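Local coordinates for RNA polymerase ECF-subfamily sigma factor (Streptomyces venezuelae, PDB 6DXO), which directs RNA polymerase to specific promoters as an ECF sigma factor needed for aerial mycelium formation, and is bound here by its anti-sigma partner, at the interface of chains A and B. Residues are numbered along the deposited sequence; one frame, centred on the assembly and turned at random. Chains: chain A, RNA polymerase ECF-subfamily sigma factor; chain B, BldN.

The interface of chains A and B. Residues chain A 7, 12, 15, 52; chain B 70, 73-74, 77.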
# COMPACT_ATOMS: atom_id res chain seq x y z
N ALA A 7 5.22 3.04 -15.53
CA ALA A 7 5.08 4.20 -14.66
C ALA A 7 6.12 5.27 -14.99
O ALA A 7 5.88 6.47 -14.83
CB ALA A 7 5.23 3.79 -13.20
N ALA A 12 -0.08 7.06 -14.84
CA ALA A 12 -0.31 7.16 -13.41
C ALA A 12 -0.89 5.87 -12.85
O ALA A 12 -0.55 5.47 -11.74
CB ALA A 12 -1.22 8.34 -13.09
N PHE A 15 1.48 3.16 -11.77
CA PHE A 15 2.03 3.31 -10.42
C PHE A 15 0.99 2.87 -9.39
O PHE A 15 1.31 2.31 -8.36
CB PHE A 15 2.49 4.74 -10.13
CG PHE A 15 3.38 4.83 -8.92
CD1 PHE A 15 4.75 4.66 -9.04
CD2 PHE A 15 2.83 5.05 -7.66
CE1 PHE A 15 5.57 4.73 -7.91
CE2 PHE A 15 3.65 5.11 -6.52
CZ PHE A 15 5.01 4.94 -6.66
N LEU A 52 8.18 7.25 -5.88
CA LEU A 52 7.53 7.93 -6.99
C LEU A 52 8.32 9.18 -7.35
O LEU A 52 8.63 9.41 -8.52
CB LEU A 52 6.10 8.29 -6.59
CG LEU A 52 5.24 9.08 -7.58
CD1 LEU A 52 3.77 8.83 -7.27
CD2 LEU A 52 5.56 10.55 -7.49
N LEU B 70 -1.38 8.45 -4.47
CA LEU B 70 -0.22 8.16 -5.32
C LEU B 70 -0.50 8.42 -6.81
O LEU B 70 0.35 8.95 -7.55
CB LEU B 70 0.23 6.73 -5.11
CG LEU B 70 0.78 6.54 -3.70
CD1 LEU B 70 0.68 5.10 -3.25
CD2 LEU B 70 2.26 7.02 -3.70
N ALA B 73 -0.48 12.16 -7.20
CA ALA B 73 0.89 12.67 -7.19
C ALA B 73 1.56 12.46 -8.54
O ALA B 73 2.28 13.32 -9.02
CB ALA B 73 1.70 12.02 -6.09
N MET B 74 1.30 11.30 -9.15
CA MET B 74 1.85 10.99 -10.47
C MET B 74 1.29 11.91 -11.54
O MET B 74 2.04 12.45 -12.37
CB MET B 74 1.57 9.54 -10.85
CG MET B 74 2.79 8.63 -10.82
SD MET B 74 4.11 9.20 -11.90
CE MET B 74 3.19 9.65 -13.37
N MET B 77 2.82 15.13 -11.30
CA MET B 77 4.19 15.10 -11.81
C MET B 77 4.21 15.22 -13.33
O MET B 77 5.17 15.73 -13.91
CB MET B 77 4.89 13.81 -11.37
CG MET B 77 6.39 13.77 -11.60
SD MET B 77 7.15 12.36 -10.76
CE MET B 77 8.87 12.55 -11.25
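A:Leu52 and A:Phe15 both point CG away from their own backbone N (chi1 177° and -165°), while B:Leu70 places its CG beside the backbone N, opposite the carbonyl carbon (chi1 -67°). The A:Phe15 and B:Leu70 settings bring ring and isobutyl group together, and A:Leu52 is laid over the ring and against the B:Leu70 carbonyl, where the last helix of the anti-sigma chain, residues 60-78, packs on helices 12-31 and 37-53 of the sigma factor's region 2. This helix-to-helix apolar patch probably contributes to the anti-sigma factor's hold on the inactive sigma factor. A:Leu52 lies against the face formed by B:Leu70, B:Ala73, B:Met74 and B:Met77, the two methionines poorly ordered, and splits its two branches. A:Leu52 CD1 lies 3.4 Å from the backbone carbonyl O of B:Leu70, a van der Waals approach, and also touches B:Ala73 CB and, at 3.7 Å, B:Met74 CG. The other methyl, A:Leu52 CD2, turns toward the thioether sulfur SD of B:Met77, 4.1 Å away, on an extended chain running antiparallel to the leucine. Within the sigma factor, A:Leu52 CD1 also rests over one face of the A:Phe15 ring, displaced toward its rim, so ring and leucine meet the anti-sigma helix as one surface. With an alanine in place of A:Leu52, the space beside B:Leu70 O, B:Ala73 and B:Met74 is likely to be left unfilled, and that ring face would lose its methyl cover. The A:Phe15 ring itself meets B:Leu70 through its CE2 carbon, 3.7 Å from the CD2 methyl, with the two side chains set at a slant to each other. B:Met74 bends at its second and third torsions, and B:Met74 CG packs beside A:Phe15 CB at 4.0 Å. Nearer the backbone, at the start of helix 12-31, the small side chain of A:Ala12 probably lets the helices come close, its CB methyl lying 3.8 Å from B:Met74 CB.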